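PDB 1RQB: methylmalonyl-CoA carboxyltransferase 5S subunit from Propionibacterium freudenreichii subsp. shermanii, which catalyses the cobalt-dependent transfer of a carboxyl group from the biotin of the 1.3S subunit to pyruvate, giving oxaloacetate. Local coordinates for residues L32-A35 with H36-L39; T251-S254 with S255-L258; K294-R297 with P298-K302; T42-M46 with E47-G51; Y72-I76 with R77-E81. One frame throughout, in Å; residues are numbered along the deposited sequence.

Contact 1: L32-A35 with H36-L39; sequences LRDA and HQSL. With CO (cobalt (II) ion), chain B.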
loop_
_atom_site.group_PDB
_atom_site.type_symbol
_atom_site.label_atom_id
_atom_site.label_comp_id
_atom_site.label_asym_id
_atom_site.label_seq_id
_atom_site.Cartn_x
_atom_site.Cartn_y
_atom_site.Cartn_z
ATOM N N LEU A 32 -0.143 2.810 -18.368
ATOM C CA LEU A 32 -0.037 3.765 -19.480
ATOM C C LEU A 32 -1.115 4.852 -19.450
ATOM O O LEU A 32 -1.075 5.772 -20.267
ATOM C CB LEU A 32 -0.083 3.034 -20.820
ATOM C CG LEU A 32 1.005 1.971 -21.007
ATOM C CD1 LEU A 32 0.814 1.317 -22.367
ATOM C CD2 LEU A 32 2.411 2.583 -20.890
ATOM N N ARG A 33 -2.070 4.772 -18.533
ATOM C CA ARG A 33 -3.094 5.827 -18.507
ATOM C C ARG A 33 -3.414 6.257 -17.074
ATOM O O ARG A 33 -2.901 7.267 -16.593
ATOM C CB ARG A 33 -4.372 5.363 -19.236
ATOM C CG ARG A 33 -5.360 6.496 -19.605
ATOM C CD ARG A 33 -6.037 7.155 -18.415
ATOM N NE ARG A 33 -6.948 6.228 -17.738
ATOM C CZ ARG A 33 -7.883 6.601 -16.871
ATOM N NH1 ARG A 33 -8.029 7.887 -16.566
ATOM N NH2 ARG A 33 -8.681 5.688 -16.321
ATOM N N ASP A 34 -4.225 5.479 -16.368
ATOM C CA ASP A 34 -4.686 5.907 -15.039
ATOM C C ASP A 34 -3.560 5.991 -14.003
ATOM O O ASP A 34 -3.609 6.843 -13.116
ATOM C CB ASP A 34 -5.803 4.979 -14.533
ATOM C CG ASP A 34 -6.791 5.698 -13.618
ATOM O OD1 ASP A 34 -7.555 5.009 -12.919
ATOM O OD2 ASP A 34 -6.818 6.952 -13.607
ATOM N N ALA A 35 -2.540 5.141 -14.086
ATOM C CA ALA A 35 -1.488 5.193 -13.060
ATOM C C ALA A 35 -0.788 6.554 -13.048
ATOM O O ALA A 35 -0.650 7.168 -11.991
ATOM C CB ALA A 35 -0.458 4.068 -13.261
ATOM N N HIS A 36 -0.348 7.052 -14.207
ATOM C CA HIS A 36 0.364 8.337 -14.169
ATOM C C HIS A 36 -0.623 9.500 -14.071
ATOM O O HIS A 36 -0.279 10.577 -13.588
ATOM C CB HIS A 36 1.333 8.482 -15.345
ATOM C CG HIS A 36 0.677 8.534 -16.682
ATOM N ND1 HIS A 36 0.210 9.706 -17.235
ATOM C CD2 HIS A 36 0.431 7.562 -17.589
ATOM C CE1 HIS A 36 -0.294 9.453 -18.430
ATOM N NE2 HIS A 36 -0.172 8.160 -18.668
ATOM N N GLN A 37 -1.858 9.285 -14.506
ATOM C CA GLN A 37 -2.858 10.350 -14.350
ATOM C C GLN A 37 -3.091 10.581 -12.855
ATOM O O GLN A 37 -3.190 11.713 -12.387
ATOM C CB GLN A 37 -4.201 9.955 -14.983
ATOM C CG GLN A 37 -5.304 11.018 -14.770
ATOM C CD GLN A 37 -6.591 10.721 -15.529
ATOM O OE1 GLN A 37 -6.566 10.334 -16.696
ATOM N NE2 GLN A 37 -7.728 10.927 -14.869
ATOM N N SER A 38 -3.150 9.488 -12.109
ATOM C CA SER A 38 -3.453 9.527 -10.671
ATOM C C SER A 38 -2.222 9.847 -9.823
ATOM O O SER A 38 -2.347 10.469 -8.770
ATOM C CB SER A 38 -4.015 8.170 -10.232
ATOM O OG SER A 38 -5.176 7.843 -10.981
ATOM N N LEU A 39 -1.036 9.451 -10.271
ATOM C CA LEU A 39 0.149 9.649 -9.424
ATOM C C LEU A 39 1.024 10.832 -9.847
ATOM O O LEU A 39 1.741 11.382 -9.011
ATOM C CB LEU A 39 0.995 8.376 -9.419
ATOM C CG LEU A 39 0.343 7.190 -8.699
ATOM C CD1 LEU A 39 1.117 5.924 -8.970
ATOM C CD2 LEU A 39 0.274 7.490 -7.202
HETATM CO CO CO B . -9.372 5.368 -12.120
HETATM O O HOH W 1 -10.141 8.818 -14.551
HETATM O O HOH W 2 -8.961 7.588 -12.289
#
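Within helix 31-39, Q37, S38 and L39 donate their backbone N-H groups to the carbonyls of R33, D34 and A35, a run of i to i+4 bonds that follows a wider pi-type turn at 32-35. Side chains reinforce it on two flanks. R33 and Q37 run side by side: R33 CG swings away from the backbone N (chi1 -164°), and bends further out bring NH1 to Q37 OE1 at 2.9 Å. OE1, which also accepts from A70 N, lies in the guanidinium plane, yet NH1 comes from above the amide carbonyl plane, the two flat groups being 69° apart. Water 1 accepts from R33 NH1 and, weakly, from Q37 NE2. The other guanidinium nitrogens are engaged too, NE with E65 and NH2 with the carboxylated K195, while OD2 of D34 lies over one face as a purely electrostatic partner. D34 OD1 binds cobalt at 2.0 Å and is met by H262; OD2 takes a 2.6 Å hydrogen bond from water 2, itself a metal ligand like H226 and H228. S38 OG donates to D34 O at 2.8 Å, reaching it from the face opposite S38 N. On the far flank R33 O lies over one face of the H36 ring, offset toward the rim, and L32 O sits at its edge, in plane, accepting a weak 3.0 Å bond from NE2. The substrate-site helix packs L32 onto V64 and C66 of strand 63-68 in the TIM barrel, and R33 and H36 onto T71 of helix 71-77.

Contact 2: T251-S254 with S255-L258; sequences TAIS and SMSL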
loop_
_atom_site.group_PDB
_atom_site.type_symbol
_atom_site.label_atom_id
_atom_site.label_comp_id
_atom_site.label_asym_id
_atom_site.label_seq_id
_atom_site.Cartn_x
_atom_site.Cartn_y
_atom_site.Cartn_z
ATOM N N THR A 251 -5.190 -3.164 -12.283
ATOM C CA THR A 251 -4.049 -2.944 -11.383
ATOM C C THR A 251 -2.974 -2.140 -12.118
ATOM O O THR A 251 -3.040 -1.938 -13.330
ATOM C CB THR A 251 -3.425 -4.295 -10.920
ATOM O OG1 THR A 251 -2.915 -4.993 -12.067
ATOM C CG2 THR A 251 -4.478 -5.179 -10.234
ATOM N N ALA A 252 -1.977 -1.691 -11.366
ATOM C CA ALA A 252 -0.869 -0.915 -11.947
ATOM C C ALA A 252 0.452 -1.581 -11.557
ATOM O O ALA A 252 0.610 -2.013 -10.416
ATOM C CB ALA A 252 -0.894 0.532 -11.412
ATOM N N ILE A 253 1.402 -1.642 -12.493
ATOM C CA ILE A 253 2.710 -2.250 -12.197
ATOM C C ILE A 253 3.224 -1.665 -10.879
ATOM O O ILE A 253 3.080 -0.471 -10.617
ATOM C CB ILE A 253 3.688 -2.044 -13.385
ATOM C CG1 ILE A 253 4.789 -3.126 -13.359
ATOM C CG2 ILE A 253 4.260 -0.637 -13.357
ATOM C CD1 ILE A 253 4.266 -4.540 -13.625
ATOM N N SER A 254 3.852 -2.506 -10.056
ATOM C CA SER A 254 4.239 -2.147 -8.682
ATOM C C SER A 254 5.072 -0.869 -8.539
ATOM O O SER A 254 4.933 -0.180 -7.529
ATOM C CB SER A 254 4.929 -3.334 -7.985
ATOM O OG SER A 254 6.169 -3.652 -8.579
ATOM N N SER A 255 5.927 -0.517 -9.494
ATOM C CA SER A 255 6.737 0.702 -9.340
ATOM C C SER A 255 5.910 1.969 -9.590
ATOM O O SER A 255 6.389 3.084 -9.395
ATOM C CB SER A 255 7.945 0.666 -10.286
ATOM O OG SER A 255 7.560 0.256 -11.590
HETATM N N MSE A 256 4.665 1.805 -10.015
HETATM C CA MSE A 256 3.762 2.934 -10.291
HETATM C C MSE A 256 2.410 2.642 -9.635
HETATM O O MSE A 256 1.376 2.803 -10.281
HETATM C CB MSE A 256 3.507 3.032 -11.790
HETATM C CG MSE A 256 4.733 3.199 -12.630
HETATM SE SE MSE A 256 5.173 5.060 -12.611
HETATM C CE MSE A 256 3.877 5.677 -13.933
ATOM N N SER A 257 2.418 2.249 -8.359
ATOM C CA SER A 257 1.176 1.858 -7.675
ATOM C C SER A 257 1.074 2.471 -6.275
ATOM O O SER A 257 1.997 3.128 -5.794
ATOM C CB SER A 257 1.141 0.331 -7.529
ATOM O OG SER A 257 2.136 -0.096 -6.609
ATOM N N LEU A 258 -0.084 2.225 -5.653
ATOM C CA LEU A 258 -0.455 2.640 -4.291
ATOM C C LEU A 258 -0.771 4.134 -4.195
ATOM O O LEU A 258 -0.680 4.875 -5.172
ATOM C CB LEU A 258 0.625 2.238 -3.278
ATOM C CG LEU A 258 0.850 0.717 -3.241
ATOM C CD1 LEU A 258 1.814 0.367 -2.117
ATOM C CD2 LEU A 258 -0.469 -0.004 -3.045
HETATM O O HOH W 3 4.750 2.563 -6.197
#
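I253 and M256 are the first and last residues of a type I beta turn in the loop that follows strand 248-251 of the TIM barrel, S254 and S255 occupying its corner. The turn is closed by M256 N donating to I253 O at 2.8 Å. The two large side chains cross obliquely on one side of it, with I253 CG2 against M256 CG at 3.9 Å. I253 turns CG1 away from its own backbone N (chi1 -156°), which leaves the short CG2 branch to do the touching; the same methyl also meets S255 OG at 3.8 Å. M256, present as selenomethionine, bends at its second and third torsions and carries its selenium away from the turn, towards V31 and H36 of helix 31-39 and F293 of helix 283-296.

The corner serines aim elsewhere: S254 OG bonds to E266, and S255 OG to the backbone oxygen of R290. A252 directs its methyl at the carbonyl of M256, CB to O 3.4 Å, and touches A35 of the substrate site, about 4 Å away between side chains. V309 of the second subunit packs against S254 and S257, placing the turn next to the dimer partner.

S257 folds back on the turn. Its hydroxyl is held between the backbone N and the carbonyl carbon (chi1 69°), and OG donates to S254 O at 2.9 Å, tilted 34° from the carbonyl plane. Water 3 completes the closure, giving a hydrogen bond to S254 O at 3.1 Å while accepting one from S257 N at 3.2 Å.

Contact 3: K294-R297 with P298-K302; sequences KAIR and PKYKK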
loop_
_atom_site.group_PDB
_atom_site.type_symbol
_atom_site.label_atom_id
_atom_site.label_comp_id
_atom_site.label_asym_id
_atom_site.label_seq_id
_atom_site.Cartn_x
_atom_site.Cartn_y
_atom_site.Cartn_z
ATOM N N LYS A 294 10.461 1.969 -12.765
ATOM C CA LYS A 294 11.147 2.335 -11.518
ATOM C C LYS A 294 12.262 3.335 -11.831
ATOM O O LYS A 294 12.527 4.256 -11.059
ATOM C CB LYS A 294 11.747 1.095 -10.847
ATOM C CG LYS A 294 12.466 1.444 -9.549
ATOM C CD LYS A 294 13.064 0.230 -8.857
ATOM C CE LYS A 294 13.768 0.655 -7.567
ATOM N NZ LYS A 294 12.906 1.506 -6.674
ATOM N N ALA A 295 12.897 3.159 -12.981
ATOM C CA ALA A 295 14.003 4.033 -13.400
ATOM C C ALA A 295 13.483 5.383 -13.900
ATOM O O ALA A 295 14.177 6.395 -13.814
ATOM C CB ALA A 295 14.808 3.338 -14.511
ATOM N N ILE A 296 12.252 5.415 -14.389
ATOM C CA ILE A 296 11.686 6.645 -14.961
ATOM C C ILE A 296 10.922 7.493 -13.940
ATOM O O ILE A 296 10.935 8.721 -14.019
ATOM C CB ILE A 296 10.738 6.271 -16.133
ATOM C CG1 ILE A 296 11.578 5.994 -17.378
ATOM C CG2 ILE A 296 9.670 7.352 -16.358
ATOM C CD1 ILE A 296 10.792 5.428 -18.515
ATOM N N ARG A 297 10.289 6.872 -12.957
ATOM C CA ARG A 297 9.428 7.629 -12.036
ATOM C C ARG A 297 10.122 8.772 -11.290
ATOM O O ARG A 297 9.518 9.828 -11.100
ATOM C CB ARG A 297 8.741 6.688 -11.055
ATOM C CG ARG A 297 7.725 7.402 -10.178
ATOM C CD ARG A 297 6.959 6.417 -9.334
ATOM N NE ARG A 297 5.991 7.102 -8.494
ATOM C CZ ARG A 297 5.128 6.476 -7.703
ATOM N NH1 ARG A 297 5.112 5.143 -7.659
ATOM N NH2 ARG A 297 4.299 7.178 -6.944
ATOM N N PRO A 298 11.383 8.604 -10.843
ATOM C CA PRO A 298 12.007 9.726 -10.123
ATOM C C PRO A 298 12.035 11.065 -10.866
ATOM O O PRO A 298 12.067 12.125 -10.242
ATOM C CB PRO A 298 13.413 9.203 -9.813
ATOM C CG PRO A 298 13.194 7.718 -9.706
ATOM C CD PRO A 298 12.301 7.456 -10.900
ATOM N N LYS A 299 12.012 11.017 -12.197
ATOM C CA LYS A 299 12.047 12.242 -13.012
ATOM C C LYS A 299 10.753 13.049 -12.881
ATOM O O LYS A 299 10.713 14.222 -13.248
ATOM C CB LYS A 299 12.271 11.907 -14.492
ATOM C CG LYS A 299 13.575 11.184 -14.780
ATOM C CD LYS A 299 13.852 11.073 -16.282
ATOM C CE LYS A 299 12.742 10.371 -17.048
ATOM N NZ LYS A 299 13.108 10.217 -18.492
ATOM N N TYR A 300 9.699 12.438 -12.345
ATOM C CA TYR A 300 8.402 13.121 -12.226
ATOM C C TYR A 300 8.119 13.552 -10.786
ATOM O O TYR A 300 6.979 13.865 -10.445
ATOM C CB TYR A 300 7.287 12.183 -12.721
ATOM C CG TYR A 300 7.350 11.959 -14.217
ATOM C CD1 TYR A 300 8.212 11.006 -14.775
ATOM C CD2 TYR A 300 6.600 12.764 -15.081
ATOM C CE1 TYR A 300 8.324 10.869 -16.166
ATOM C CE2 TYR A 300 6.704 12.638 -16.459
ATOM C CZ TYR A 300 7.560 11.700 -16.996
ATOM O OH TYR A 300 7.652 11.598 -18.359
ATOM N N LYS A 301 9.152 13.625 -9.955
ATOM C CA LYS A 301 8.966 13.965 -8.537
ATOM C C LYS A 301 8.222 15.287 -8.333
ATOM O O LYS A 301 7.485 15.427 -7.359
ATOM C CB LYS A 301 10.308 14.030 -7.808
ATOM C CG LYS A 301 11.234 15.129 -8.284
ATOM C CD LYS A 301 12.494 15.159 -7.432
ATOM C CE LYS A 301 12.146 15.363 -5.960
ATOM N NZ LYS A 301 13.353 15.401 -5.079
ATOM N N LYS A 302 8.404 16.265 -9.217
ATOM C CA LYS A 302 7.738 17.564 -9.034
ATOM C C LYS A 302 6.218 17.441 -9.162
ATOM O O LYS A 302 5.495 18.380 -8.830
ATOM C CB LYS A 302 8.227 18.596 -10.070
ATOM C CG LYS A 302 9.715 18.965 -10.026
ATOM C CD LYS A 302 10.117 19.603 -8.691
ATOM C CE LYS A 302 11.587 20.046 -8.720
ATOM N NZ LYS A 302 11.959 20.802 -7.490
#
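K294 O lies 3.2 Å from P298 CD, where an ordinary alpha-helix would offer the N-H of the fourth residue on; proline has none, and its ring methylene abuts the carbonyl instead. The tip of K294 goes to T307 of the second subunit. A295 O is also near the ring, 3.6 Å from P298 CD. At I296 the pattern changes to 3-10 spacing. Its carbonyl accepts K299 N at 3.1 Å, the donor standing 40° above the carbonyl plane, and also lies at the edge of the Y300 ring, in the ring plane. I296 and Y300 point the same way, and with CG1 of I296 placed beside the backbone N, its CG2 branch comes alongside Y300 CE1 at 3.8 Å. R297 continues the 3-10 run: its O receives Y300 N at 2.9 Å, again from above the carbonyl plane. Its side chain, with the torsions from chi1 to chi3 all near 180°, runs extended to a salt bridge with E304 and a hydrogen bond to the backbone O of S255. Tightened after helix 283-296, the chain passes between two other parts of the fold: K299 NZ and Y300 OH both reach the carboxylate of D48 in the loop before helix 53-58, whereas P298 and K299 rest on L481 of helix 478-484, with K301 paired to E484.

Contact 4: T42-M46 with E47-G51; sequences TRMAM and EDMVG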
loop_
_atom_site.group_PDB
_atom_site.type_symbol
_atom_site.label_atom_id
_atom_site.label_comp_id
_atom_site.label_asym_id
_atom_site.label_seq_id
_atom_site.Cartn_x
_atom_site.Cartn_y
_atom_site.Cartn_z
ATOM N N THR A 42 -0.846 13.121 -14.870
ATOM C CA THR A 42 -0.966 12.763 -16.291
ATOM C C THR A 42 0.178 13.339 -17.129
ATOM O O THR A 42 0.036 13.485 -18.342
ATOM C CB THR A 42 -2.290 13.325 -16.901
ATOM O OG1 THR A 42 -3.303 13.433 -15.888
ATOM C CG2 THR A 42 -2.794 12.411 -17.998
ATOM N N ARG A 43 1.332 13.604 -16.522
ATOM C CA ARG A 43 2.437 14.230 -17.261
ATOM C C ARG A 43 3.369 13.231 -17.950
ATOM O O ARG A 43 4.329 13.643 -18.598
ATOM C CB ARG A 43 3.271 15.098 -16.321
ATOM C CG ARG A 43 2.564 16.323 -15.752
ATOM C CD ARG A 43 2.080 17.232 -16.869
ATOM N NE ARG A 43 1.892 18.612 -16.417
ATOM C CZ ARG A 43 0.905 19.056 -15.653
ATOM N NH1 ARG A 43 -0.043 18.236 -15.219
ATOM N NH2 ARG A 43 0.872 20.342 -15.326
HETATM N N MSE A 44 3.104 11.934 -17.857
HETATM C CA MSE A 44 4.018 10.950 -18.454
HETATM C C MSE A 44 4.225 11.190 -19.952
HETATM O O MSE A 44 3.275 11.201 -20.732
HETATM C CB MSE A 44 3.503 9.529 -18.270
HETATM C CG MSE A 44 4.403 8.529 -18.944
HETATM SE SE MSE A 44 5.743 7.948 -17.714
HETATM C CE MSE A 44 4.738 6.557 -17.026
ATOM N N ALA A 45 5.487 11.315 -20.347
ATOM C CA ALA A 45 5.840 11.551 -21.755
ATOM C C ALA A 45 5.888 10.219 -22.505
ATOM O O ALA A 45 6.337 9.204 -21.973
ATOM C CB ALA A 45 7.190 12.246 -21.843
HETATM N N MSE A 46 5.453 10.247 -23.761
HETATM C CA MSE A 46 5.430 9.043 -24.603
HETATM C C MSE A 46 6.829 8.424 -24.671
HETATM O O MSE A 46 6.974 7.203 -24.649
HETATM C CB MSE A 46 4.935 9.394 -26.012
HETATM C CG MSE A 46 4.763 8.179 -26.902
HETATM SE SE MSE A 46 3.496 6.901 -26.094
HETATM C CE MSE A 46 2.781 6.146 -27.737
ATOM N N GLU A 47 7.857 9.270 -24.726
ATOM C CA GLU A 47 9.249 8.801 -24.803
ATOM C C GLU A 47 9.586 7.896 -23.615
ATOM O O GLU A 47 10.401 6.982 -23.731
ATOM C CB GLU A 47 10.213 10.004 -24.820
ATOM C CG GLU A 47 10.077 10.931 -23.612
ATOM C CD GLU A 47 10.827 12.256 -23.757
ATOM O OE1 GLU A 47 10.566 12.989 -24.739
ATOM O OE2 GLU A 47 11.665 12.569 -22.877
ATOM N N ASP A 48 8.946 8.134 -22.476
ATOM C CA ASP A 48 9.236 7.360 -21.261
ATOM C C ASP A 48 8.382 6.092 -21.167
ATOM O O ASP A 48 8.580 5.288 -20.256
ATOM C CB ASP A 48 9.003 8.231 -20.014
ATOM C CG ASP A 48 10.097 9.290 -19.815
ATOM O OD1 ASP A 48 11.268 9.006 -20.134
ATOM O OD2 ASP A 48 9.797 10.399 -19.317
HETATM N N MSE A 49 7.456 5.884 -22.097
HETATM C CA MSE A 49 6.572 4.709 -22.029
HETATM C C MSE A 49 6.836 3.682 -23.134
HETATM O O MSE A 49 6.726 2.481 -22.892
HETATM C CB MSE A 49 5.097 5.130 -22.145
HETATM C CG MSE A 49 4.567 6.010 -21.036
HETATM SE SE MSE A 49 2.622 6.304 -21.217
HETATM C CE MSE A 49 2.633 7.876 -22.352
ATOM N N VAL A 50 7.161 4.131 -24.345
ATOM C CA VAL A 50 7.312 3.212 -25.484
ATOM C C VAL A 50 8.269 2.050 -25.211
ATOM O O VAL A 50 8.061 0.951 -25.721
ATOM C CB VAL A 50 7.762 3.937 -26.780
ATOM C CG1 VAL A 50 6.657 4.885 -27.242
ATOM C CG2 VAL A 50 9.072 4.681 -26.553
ATOM N N GLY A 51 9.310 2.287 -24.424
ATOM C CA GLY A 51 10.262 1.230 -24.134
ATOM C C GLY A 51 9.717 0.019 -23.391
ATOM O O GLY A 51 10.365 -1.026 -23.354
#
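M46 and M49 are joined first through the backbone. M46 O accepts two N-H groups, V50 N at 3.1 Å almost straight in line with the carbonyl and M49 N at 2.9 Å from 61° above its plane. One residue earlier, D48 N donates to A45 O at 2.9 Å, so two i to i+3 bonds and one i to i+4 bond coil the chain after the extended M44 and A45.

Apolar contacts form the second group, and selenomethionines dominate them. M44 CG, trans to the backbone N (chi1 177°), presses on M49 CG at 3.3 Å, tighter than usual van der Waals spacing. The M44 chain then bends, so that SE comes over D48 CB. M49 bends at its end and brings CE to within 4.0 Å of M46 SE, the two side chains crossing at about a right angle. On its other flank M46 sets CG against V50 CG1 at 3.8 Å. Further round, A45 CB meets E47, chiefly through CG at 3.6 Å.

Beyond the segments, M46 packs on T89 and F90 of helix 83-93, M49 on L32 and M44 on H36, while D48 O accepts from H292 and the D48 carboxylate binds K299 NZ and Y300 OH. Between the two segments, side-chain cohesion is thus by dispersion between flexible, polarisable chains, and the hydrogen bonds are the backbone's, whose doubly gripped M46 carbonyl fixes the coil beneath them.

Contact 5: Y72-I76 with R77-E81; sequences YDSCI and RFLNE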
loop_
_atom_site.group_PDB
_atom_site.type_symbol
_atom_site.label_atom_id
_atom_site.label_comp_id
_atom_site.label_asym_id
_atom_site.label_seq_id
_atom_site.Cartn_x
_atom_site.Cartn_y
_atom_site.Cartn_z
ATOM N N TYR A 72 -5.830 13.006 -23.085
ATOM C CA TYR A 72 -5.984 13.787 -24.321
ATOM C C TYR A 72 -5.609 15.239 -24.015
ATOM O O TYR A 72 -4.771 15.845 -24.679
ATOM C CB TYR A 72 -7.433 13.691 -24.808
ATOM C CG TYR A 72 -7.659 14.040 -26.267
ATOM C CD1 TYR A 72 -7.981 13.044 -27.194
ATOM C CD2 TYR A 72 -7.617 15.366 -26.709
ATOM C CE1 TYR A 72 -8.271 13.358 -28.523
ATOM C CE2 TYR A 72 -7.909 15.696 -28.044
ATOM C CZ TYR A 72 -8.238 14.683 -28.938
ATOM O OH TYR A 72 -8.555 14.985 -30.239
ATOM N N ASP A 73 -6.222 15.780 -22.974
ATOM C CA ASP A 73 -5.948 17.157 -22.538
ATOM C C ASP A 73 -4.458 17.336 -22.235
ATOM O O ASP A 73 -3.845 18.311 -22.666
ATOM C CB ASP A 73 -6.750 17.482 -21.276
ATOM C CG ASP A 73 -6.357 18.826 -20.671
ATOM O OD1 ASP A 73 -6.834 19.864 -21.170
ATOM O OD2 ASP A 73 -5.553 18.849 -19.713
ATOM N N SER A 74 -3.862 16.410 -21.489
ATOM C CA SER A 74 -2.447 16.555 -21.113
ATOM C C SER A 74 -1.536 16.587 -22.341
ATOM O O SER A 74 -0.571 17.347 -22.398
ATOM C CB SER A 74 -2.007 15.412 -20.208
ATOM O OG SER A 74 -0.655 15.608 -19.816
ATOM N N CYS A 75 -1.829 15.737 -23.315
ATOM C CA CYS A 75 -1.002 15.678 -24.527
ATOM C C CYS A 75 -0.940 17.041 -25.218
ATOM O O CYS A 75 0.142 17.539 -25.525
ATOM C CB CYS A 75 -1.577 14.657 -25.517
ATOM S SG CYS A 75 -1.117 12.943 -25.178
ATOM N N ILE A 76 -2.087 17.664 -25.452
ATOM C CA ILE A 76 -2.079 18.925 -26.207
ATOM C C ILE A 76 -1.832 20.146 -25.320
ATOM O O ILE A 76 -1.378 21.178 -25.812
ATOM C CB ILE A 76 -3.410 19.150 -26.943
ATOM C CG1 ILE A 76 -4.526 19.348 -25.926
ATOM C CG2 ILE A 76 -3.717 17.966 -27.861
ATOM C CD1 ILE A 76 -5.864 19.616 -26.560
ATOM N N ARG A 77 -2.091 20.050 -24.023
ATOM C CA ARG A 77 -1.940 21.249 -23.186
ATOM C C ARG A 77 -0.538 21.349 -22.583
ATOM O O ARG A 77 -0.002 22.448 -22.459
ATOM C CB ARG A 77 -2.998 21.236 -22.071
ATOM C CG ARG A 77 -3.084 22.521 -21.250
ATOM C CD ARG A 77 -4.054 22.381 -20.068
ATOM N NE ARG A 77 -5.425 22.035 -20.446
ATOM C CZ ARG A 77 -6.366 22.915 -20.780
ATOM N NH1 ARG A 77 -6.091 24.212 -20.792
ATOM N NH2 ARG A 77 -7.590 22.500 -21.091
ATOM N N PHE A 78 0.086 20.223 -22.242
ATOM C CA PHE A 78 1.392 20.286 -21.569
ATOM C C PHE A 78 2.518 19.587 -22.332
ATOM O O PHE A 78 3.682 19.952 -22.172
ATOM C CB PHE A 78 1.318 19.603 -20.196
ATOM C CG PHE A 78 0.233 20.124 -19.305
ATOM C CD1 PHE A 78 -0.700 19.252 -18.756
ATOM C CD2 PHE A 78 0.163 21.474 -18.985
ATOM C CE1 PHE A 78 -1.693 19.715 -17.899
ATOM C CE2 PHE A 78 -0.821 21.952 -18.130
ATOM C CZ PHE A 78 -1.754 21.069 -17.584
ATOM N N LEU A 79 2.214 18.587 -23.152
ATOM C CA LEU A 79 3.301 17.822 -23.778
ATOM C C LEU A 79 3.467 18.111 -25.271
ATOM O O LEU A 79 4.304 17.485 -25.920
ATOM C CB LEU A 79 3.048 16.321 -23.567
ATOM C CG LEU A 79 2.749 15.860 -22.133
ATOM C CD1 LEU A 79 2.495 14.362 -22.130
ATOM C CD2 LEU A 79 3.912 16.202 -21.208
ATOM N N ASN A 80 2.690 19.040 -25.817
ATOM C CA ASN A 80 2.760 19.362 -27.250
ATOM C C ASN A 80 2.780 18.065 -28.059
ATOM O O ASN A 80 3.569 17.900 -28.989
ATOM C CB ASN A 80 4.016 20.186 -27.576
ATOM C CG ASN A 80 3.982 20.760 -28.988
ATOM O OD1 ASN A 80 3.026 21.437 -29.363
ATOM N ND2 ASN A 80 5.018 20.484 -29.777
ATOM N N GLU A 81 1.888 17.150 -27.704
ATOM C CA GLU A 81 1.816 15.841 -28.369
ATOM C C GLU A 81 0.413 15.629 -28.943
ATOM O O GLU A 81 -0.584 15.998 -28.325
ATOM C CB GLU A 81 2.118 14.747 -27.339
ATOM C CG GLU A 81 2.098 13.342 -27.901
ATOM C CD GLU A 81 2.433 12.301 -26.851
ATOM O OE1 GLU A 81 2.900 12.689 -25.754
ATOM O OE2 GLU A 81 2.243 11.097 -27.124
HETATM O O HOH W 4 1.525 21.465 -25.198
#
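R77 leans back along the helix over D73, and its side chain can be followed outward. CB lies 3.1 Å from D73 O, the carbonyl that also accepts R77 N. CG, on the far side of CB from the backbone N (chi1 -172°), covers one face of the F78 ring near its rim. CD passes 3.9 Å from both carboxylate oxygens. NE then donates to D73 OD1 at 2.7 Å, on the syn side, and weakly to OD2 at 3.3 Å, while NH2 reaches the same OD1 at 2.7 Å. OD1 lies in the guanidinium plane, from which the carboxylate is turned 35°; taking both short bonds, it carries most of this salt bridge.

The ring edge of F78 faces S74 OG, which bonds to T42 O; R43 adds a cation-pi contact to the ring. S74 O is shared by F78 N and L79 N, and C75 O takes a nearly straight bond from E81 N at 2.8 Å (173°). E81 itself pairs with R86. Water 4 links N80 N to I76 O. The whole is an i to i+4 Asp-Arg bridge on the last turns of a helix whose carboxyl end is closed by a positive-phi residue, N80, in the segment after barrel strand 63-68.

Along the chain the order is contact 1, contact 4, contact 5, then, far later, contact 2 and contact 3. Contacts 5, 1 and 2 follow strands 63-68, 23-29 and 248-251, which are neighbours in the parallel barrel sheet, with 23-29 in the middle. Contact 1 lies nearest the metal, its centre 9 Å from that of contact 2, 11 Å from contact 4, 13 Å from contact 3 and 14 Å from contact 5. Contacts 2 and 5, 23 Å apart, do not touch. Contact 4 touches all four others, so residues distant in sequence form a connected cluster running outward from the cobalt and substrate site to the surface, reaching the second subunit at contacts 2 and 3.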